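Side-chain contacts in DUF4974 domain-containing protein (Parabacteroides distasonis, PDB 4M0N), which probably acts as a FecR-family anti-sigma factor that restrains its partner sigma factor in membrane-linked signalling, the chain here comprising its FecR and C-terminal FecR regions: residues R126-P129 with N130-I133; N146-A149 with Q150-T153; N208-Q211 with Y212-I216. The protein carries 1 engineered substitution. All coordinates share one frame; numbering follows the deposited sequence. Where two conformers were deposited one is given.

Contacts 1, 2 and 3 follow one another in series along the chain; none nests within or crosses another, and each is confined to one local turn. Contact 1 closes the tight loop between strand 123-127, at the margin of the mixed sheet, and strand 131-136 of the antiparallel sheet. After strand 142-146, contact 2 starts the short helix 149-152. Contacts 1 and 2 touch: the backbone and side chain of N130 both probably accept hydrogen bonds from the chain entering that helix. Contact 3 lies apart, its nearest atoms about 15 Å from contact 2, where helix 203-214 ends and strand 217-221 is about to begin in the C-terminal FecR region.

Contact 1 of 3, residues R126-P129 with N130-I133; sequences RLLP and NEQI
E131 folds its carboxylate back so that its side chain runs alongside L128 in the same direction, and hands OE1 to the backbone of the residue three places earlier. L128 N donates to E131 OE1 at 2.8 Å, with an N-H...O angle of 157°; the oxygen is met on its anti side, with the donor 30° out of the carboxylate plane. The torsions explain the reach: with CG beside the backbone N (chi1 -61°) and the chain extended beyond it, the acid runs back across the turn. E131 OE1 also passes 3.5 Å from L127 CA. A water donates to this same oxygen and to R126 O, while OE2 forms a salt bridge with K144 on strand 142-146.

The backbone beneath is a type II beta turn, closed by E131 N donating to L128 O at 3.0 Å. Proline suits the second position, P129, because its ring enforces the phi needed there. N130 follows with positive phi, which asparagine tolerates better than most residues, and its OD1 is directed to A149 N.

On the buried side L127 and I133 cross obliquely. Both methyls of the leucine face the end of the isoleucine, L127 CD1 lying 3.6 Å and L127 CD2 3.7 Å from I133 CD1; I133 was modelled in two conformers, and this describes one. V118 of strand 116-120 touches both, so branched aliphatic residues suit the interface between the two sheets.

L127 and I133 thus pack inward, while E131 spans the turn, satisfying a backbone N-H with one oxygen and a lysine with the other, an arrangement likely to favour the ionised acid.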
loop_
_atom_site.group_PDB
_atom_site.type_symbol
_atom_site.label_atom_id
_atom_site.label_comp_id
_atom_site.label_asym_id
_atom_site.label_seq_id
_atom_site.Cartn_x
_atom_site.Cartn_y
_atom_site.Cartn_z
ATOM N N ARG A 126 11.691 -14.345 -5.043
ATOM C CA ARG A 126 12.672 -13.356 -4.667
ATOM C C ARG A 126 12.532 -12.179 -5.621
ATOM O O ARG A 126 12.319 -12.351 -6.829
ATOM C CB ARG A 126 14.068 -13.959 -4.662
ATOM C CG ARG A 126 14.231 -14.976 -3.542
ATOM C CD ARG A 126 15.673 -15.348 -3.249
ATOM N NE ARG A 126 16.283 -16.095 -4.347
ATOM C CZ ARG A 126 17.250 -17.002 -4.219
ATOM N NH1 ARG A 126 17.735 -17.321 -3.022
ATOM N NH2 ARG A 126 17.721 -17.611 -5.302
ATOM N N LEU A 127 12.667 -10.985 -5.068
ATOM C CA LEU A 127 12.440 -9.746 -5.812
ATOM C C LEU A 127 13.646 -8.854 -5.679
ATOM O O LEU A 127 14.304 -8.841 -4.644
ATOM C CB LEU A 127 11.263 -9.003 -5.237
ATOM C CG LEU A 127 9.902 -9.682 -5.399
ATOM C CD1 LEU A 127 8.919 -8.815 -4.640
ATOM C CD2 LEU A 127 9.523 -9.853 -6.858
ATOM N N LEU A 128 13.916 -8.122 -6.756
ATOM C CA LEU A 128 14.972 -7.148 -6.811
ATOM C C LEU A 128 14.380 -5.745 -6.993
ATOM O O LEU A 128 13.175 -5.592 -7.157
ATOM C CB LEU A 128 15.844 -7.475 -8.032
ATOM C CG LEU A 128 16.576 -8.810 -8.015
ATOM C CD1 LEU A 128 17.202 -9.025 -9.402
ATOM C CD2 LEU A 128 17.625 -8.726 -6.931
ATOM N N PRO A 129 15.251 -4.709 -6.973
ATOM C CA PRO A 129 14.720 -3.355 -7.087
ATOM C C PRO A 129 13.873 -3.129 -8.320
ATOM O O PRO A 129 14.176 -3.597 -9.408
ATOM C CB PRO A 129 15.986 -2.493 -7.077
ATOM C CG PRO A 129 16.922 -3.273 -6.189
ATOM C CD PRO A 129 16.683 -4.692 -6.634
ATOM N N ASN A 130 12.764 -2.443 -8.105
ATOM C CA ASN A 130 11.789 -2.140 -9.144
ATOM C C ASN A 130 11.106 -3.370 -9.748
ATOM O O ASN A 130 10.665 -3.359 -10.886
ATOM C CB ASN A 130 12.363 -1.196 -10.166
ATOM C CG ASN A 130 12.917 0.061 -9.515
ATOM O OD1 ASN A 130 12.275 0.632 -8.633
ATOM N ND2 ASN A 130 14.139 0.388 -9.821
ATOM N N GLU A 131 11.068 -4.437 -8.954
ATOM C CA GLU A 131 10.177 -5.560 -9.155
ATOM C C GLU A 131 9.109 -5.537 -8.069
ATOM O O GLU A 131 9.286 -4.957 -6.999
ATOM C CB GLU A 131 10.966 -6.874 -9.095
ATOM C CG GLU A 131 12.040 -6.965 -10.159
ATOM C CD GLU A 131 12.630 -8.377 -10.257
ATOM O OE1 GLU A 131 12.838 -9.002 -9.183
ATOM O OE2 GLU A 131 12.860 -8.844 -11.400
ATOM N N GLN A 132 7.984 -6.154 -8.378
ATOM C CA GLN A 132 6.839 -6.128 -7.525
ATOM C C GLN A 132 6.104 -7.441 -7.641
ATOM O O GLN A 132 6.121 -8.054 -8.688
ATOM C CB GLN A 132 5.936 -4.992 -8.047
ATOM C CG GLN A 132 4.578 -4.813 -7.472
ATOM C CD GLN A 132 3.882 -3.641 -8.120
ATOM O OE1 GLN A 132 3.415 -3.697 -9.283
ATOM N NE2 GLN A 132 3.811 -2.576 -7.379
ATOM N N ILE A 133 5.442 -7.829 -6.558
ATOM C CA ILE A 133 4.474 -8.919 -6.573
ATOM C C ILE A 133 3.124 -8.343 -6.183
ATOM O O ILE A 133 3.026 -7.534 -5.247
ATOM C CB ILE A 133 4.865 -10.024 -5.599
ATOM C CG1 ILE A 133 6.063 -10.799 -6.167
ATOM C CG2 ILE A 133 3.687 -10.955 -5.293
ATOM C CD1 ILE A 133 6.728 -11.609 -5.094
HETATM O O HOH W 1 13.866 -11.397 -9.127
#

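Contact 2 of 3, residues N146-A149 with Q150-T153; sequences NEDA and QKVT
D148 turns its carboxylate over the first turn of helix 149-152 as the N-cap. Chi1 of D148, -175°, swings the carboxylate away from the backbone N, and OD1 comes to face the opening N-H groups. K151 N donates to D148 OD1 at 3.3 Å with an angle of 148°, arriving from well above the carboxylate plane, and Q150 N makes a shorter but weak, strongly bent bond to the same oxygen. Aspartate suits this place because its short chain can reach backbone donors that lack a partner in the turn before.

K151 lays its aliphatic chain across the acid: K151 CE comes within 3.6 Å of D148 OD2, but NZ lies beyond salt-bridge range of the acid and pairs with E197. Q150 runs extended beside D148, and a water donates to both D148 OD2 and Q150 OE1.

E147 is folded at chi2, which brings E147 OE2 back to D148 N at 2.9 Å. Nearer the backbone, E147 CG rests against V152 CG2, 3.5 Å away. Y161 and N163 of strand 159-166 bond to the E147 carboxylate oxygens. V152 N also donates to D148 O at 3.0 Å, in the carbonyl plane.

At the far end, T153 places its hydroxyl between its backbone N and carbonyl carbon, from where T153 OG1 donates to A149 O at 2.8 Å; T153 N grips the same carbonyl, which therefore has two donors. A beta-hydroxyl suits a helix end for this reason. Negative charge at one end, turned towards the N-H groups, would probably be stabilised by the helix's positive pole, while threonine shares a carbonyl at the other.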
loop_
_atom_site.group_PDB
_atom_site.type_symbol
_atom_site.label_atom_id
_atom_site.label_comp_id
_atom_site.label_asym_id
_atom_site.label_seq_id
_atom_site.Cartn_x
_atom_site.Cartn_y
_atom_site.Cartn_z
ATOM N N ASN A 146 7.492 -5.748 -13.254
ATOM C CA ASN A 146 8.300 -4.578 -12.972
ATOM C C ASN A 146 7.422 -3.419 -12.602
ATOM O O ASN A 146 6.328 -3.236 -13.157
ATOM C CB ASN A 146 9.156 -4.194 -14.193
ATOM C CG ASN A 146 10.176 -5.246 -14.553
ATOM O OD1 ASN A 146 10.800 -5.851 -13.688
ATOM N ND2 ASN A 146 10.402 -5.421 -15.847
ATOM N N GLU A 147 7.894 -2.600 -11.683
ATOM C CA GLU A 147 7.190 -1.359 -11.358
ATOM C C GLU A 147 8.207 -0.448 -10.714
ATOM O O GLU A 147 9.098 -0.897 -9.986
ATOM C CB GLU A 147 6.005 -1.617 -10.412
ATOM C CG GLU A 147 5.186 -0.375 -10.062
ATOM C CD GLU A 147 4.622 0.302 -11.289
ATOM O OE1 GLU A 147 3.509 -0.052 -11.706
ATOM O OE2 GLU A 147 5.289 1.213 -11.826
ATOM N N ASP A 148 8.050 0.840 -10.963
ATOM C CA ASP A 148 8.914 1.874 -10.397
ATOM C C ASP A 148 8.609 2.090 -8.932
ATOM O O ASP A 148 7.588 2.695 -8.573
ATOM C CB ASP A 148 8.694 3.163 -11.210
ATOM C CG ASP A 148 9.606 4.283 -10.810
ATOM O OD1 ASP A 148 10.068 4.317 -9.675
ATOM O OD2 ASP A 148 9.879 5.160 -11.662
ATOM N N ALA A 149 9.475 1.572 -8.052
ATOM C CA ALA A 149 9.228 1.624 -6.623
ATOM C C ALA A 149 9.294 3.052 -6.077
ATOM O O ALA A 149 8.709 3.320 -5.038
ATOM C CB ALA A 149 10.224 0.729 -5.870
ATOM N N GLN A 150 10.015 3.950 -6.762
ATOM C CA GLN A 150 10.027 5.361 -6.351
ATOM C C GLN A 150 8.612 5.946 -6.501
ATOM O O GLN A 150 8.168 6.757 -5.659
ATOM C CB GLN A 150 11.068 6.141 -7.153
ATOM C CG GLN A 150 11.193 7.585 -6.744
ATOM C CD GLN A 150 12.388 8.252 -7.366
ATOM O OE1 GLN A 150 12.894 7.804 -8.379
ATOM N NE2 GLN A 150 12.844 9.335 -6.757
ATOM N N LYS A 151 7.880 5.523 -7.525
ATOM C CA LYS A 151 6.513 5.995 -7.736
ATOM C C LYS A 151 5.539 5.282 -6.806
ATOM O O LYS A 151 4.585 5.897 -6.269
ATOM C CB LYS A 151 6.124 5.833 -9.194
ATOM C CG LYS A 151 6.927 6.738 -10.125
ATOM C CD LYS A 151 6.450 6.595 -11.559
ATOM C CE LYS A 151 7.253 7.408 -12.572
ATOM N NZ LYS A 151 7.543 8.813 -12.184
ATOM N N VAL A 152 5.781 3.992 -6.582
ATOM C CA VAL A 152 4.955 3.195 -5.659
ATOM C C VAL A 152 4.918 3.862 -4.294
ATOM O O VAL A 152 3.859 3.877 -3.640
ATOM C CB VAL A 152 5.477 1.739 -5.535
ATOM C CG1 VAL A 152 4.760 0.963 -4.407
ATOM C CG2 VAL A 152 5.273 0.982 -6.831
ATOM N N THR A 153 6.055 4.411 -3.879
ATOM C CA THR A 153 6.269 4.959 -2.550
ATOM C C THR A 153 6.149 6.486 -2.542
ATOM O O THR A 153 6.663 7.117 -1.664
ATOM C CB THR A 153 7.638 4.535 -1.960
ATOM O OG1 THR A 153 8.734 4.983 -2.782
ATOM C CG2 THR A 153 7.678 3.017 -1.829
HETATM O O HOH W 2 10.892 7.465 -10.618
#

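Contact 3 of 3, residues N208-Q211 with Y212-I216; sequences NAIQ and YSTGI
T214 uses one hydroxyl twice at the end of helix 203-214: its OG1 donates back to I210 O at 2.7 Å and accepts from I216 N ahead of it at 2.9 Å. The second bond, with an N-H...O angle of 160°, makes an ST turn. Both are possible because OG1 stands between the backbone N and the carbonyl carbon (chi1 66°), a position from which it faces the carbonyl of I210 and the backbone that follows the helix. The hydroxyl meets I210 O from above the carbonyl plane, whereas T214 N comes in at 2.8 Å nearly in line with that C=O, so one oxygen holds two donors from different directions.

Helical bonding ends with G215 N donating to Q211 O at 2.8 Å. G215 then takes phi 82°, where a beta carbon would jam against the preceding carbonyl oxygen; glycine is the natural choice. The chain swings back, and I216 O presses close to Q211, 3.0 Å from Q211 CB, and takes a CA-H...O contact from Q211 CA. Q211 runs its extended chain past this carbonyl, its CG also close to it.

Apolar groups lie beside the hydroxyl. I210 and T214 project together from the helix, with I210 CG2 3.6 Å from T214 OG1; I216 CD1 approaches that methyl more loosely, at 4.2 Å. T214 and I216 also touch D192, in the loop before strand 193-199.

A valine in place of T214 would probably leave I216 N without its acceptor and I210 O with one donor fewer, and the exiting chain freer to turn. Because a single hydroxyl joins the last helical turn to the exiting backbone, donor and acceptor roles together probably stabilise the change of direction into strand 217-221.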
loop_
_atom_site.group_PDB
_atom_site.type_symbol
_atom_site.label_atom_id
_atom_site.label_comp_id
_atom_site.label_asym_id
_atom_site.label_seq_id
_atom_site.Cartn_x
_atom_site.Cartn_y
_atom_site.Cartn_z
ATOM N N ASN A 208 -11.240 15.478 -10.377
ATOM C CA ASN A 208 -11.335 16.137 -11.693
ATOM C C ASN A 208 -10.463 15.456 -12.749
ATOM O O ASN A 208 -10.877 15.260 -13.900
ATOM C CB ASN A 208 -10.959 17.629 -11.597
ATOM C CG ASN A 208 -11.890 18.420 -10.705
ATOM O OD1 ASN A 208 -13.034 18.036 -10.471
ATOM N ND2 ASN A 208 -11.408 19.558 -10.218
ATOM N N ALA A 209 -9.257 15.077 -12.360
ATOM C CA ALA A 209 -8.349 14.395 -13.269
ATOM C C ALA A 209 -8.907 13.050 -13.700
ATOM O O ALA A 209 -8.778 12.656 -14.859
ATOM C CB ALA A 209 -6.995 14.231 -12.627
ATOM N N ILE A 210 -9.526 12.343 -12.760
ATOM C CA ILE A 210 -10.210 11.099 -13.068
ATOM C C ILE A 210 -11.378 11.355 -13.997
ATOM O O ILE A 210 -11.566 10.601 -14.946
ATOM C CB ILE A 210 -10.685 10.392 -11.785
ATOM C CG1 ILE A 210 -9.475 9.825 -11.055
ATOM C CG2 ILE A 210 -11.627 9.247 -12.087
ATOM C CD1 ILE A 210 -9.731 9.507 -9.611
ATOM N N GLN A 211 -12.145 12.412 -13.724
ATOM C CA GLN A 211 -13.265 12.795 -14.591
ATOM C C GLN A 211 -12.764 13.038 -16.007
ATOM O O GLN A 211 -13.319 12.497 -16.965
ATOM C CB GLN A 211 -13.995 14.031 -14.057
ATOM C CG GLN A 211 -15.268 14.390 -14.823
ATOM C CD GLN A 211 -15.813 15.751 -14.458
ATOM O OE1 GLN A 211 -15.919 16.109 -13.287
ATOM N NE2 GLN A 211 -16.181 16.517 -15.468
ATOM N N TYR A 212 -11.701 13.832 -16.131
ATOM C CA TYR A 212 -11.085 14.102 -17.436
ATOM C C TYR A 212 -10.702 12.823 -18.182
ATOM O O TYR A 212 -10.854 12.742 -19.402
ATOM C CB TYR A 212 -9.856 15.006 -17.266
ATOM C CG TYR A 212 -9.160 15.384 -18.565
ATOM C CD1 TYR A 212 -8.219 14.534 -19.155
ATOM C CD2 TYR A 212 -9.435 16.598 -19.195
ATOM C CE1 TYR A 212 -7.584 14.878 -20.344
ATOM C CE2 TYR A 212 -8.800 16.951 -20.381
ATOM C CZ TYR A 212 -7.876 16.089 -20.949
ATOM O OH TYR A 212 -7.249 16.441 -22.123
ATOM N N SER A 213 -10.208 11.829 -17.452
ATOM C CA SER A 213 -9.732 10.582 -18.048
ATOM C C SER A 213 -10.831 9.555 -18.333
ATOM O O SER A 213 -10.711 8.774 -19.274
ATOM C CB SER A 213 -8.686 9.936 -17.130
ATOM O OG SER A 213 -7.573 10.793 -16.953
ATOM N N THR A 214 -11.887 9.546 -17.521
ATOM C CA THR A 214 -12.853 8.444 -17.534
ATOM C C THR A 214 -14.293 8.849 -17.797
ATOM O O THR A 214 -15.112 7.993 -18.130
ATOM C CB THR A 214 -12.845 7.711 -16.180
ATOM O OG1 THR A 214 -13.326 8.597 -15.155
ATOM C CG2 THR A 214 -11.442 7.247 -15.854
ATOM N N GLY A 215 -14.603 10.138 -17.646
ATOM C CA GLY A 215 -15.983 10.598 -17.596
ATOM C C GLY A 215 -16.652 10.450 -16.232
ATOM O O GLY A 215 -17.752 10.951 -16.025
ATOM N N ILE A 216 -16.000 9.796 -15.277
ATOM C CA ILE A 216 -16.603 9.629 -13.954
ATOM C C ILE A 216 -16.794 10.999 -13.285
ATOM O O ILE A 216 -15.850 11.777 -13.191
ATOM C CB ILE A 216 -15.729 8.715 -13.074
ATOM C CG1 ILE A 216 -15.718 7.294 -13.647
ATOM C CG2 ILE A 216 -16.226 8.673 -11.626
ATOM C CD1 ILE A 216 -14.559 6.466 -13.148
#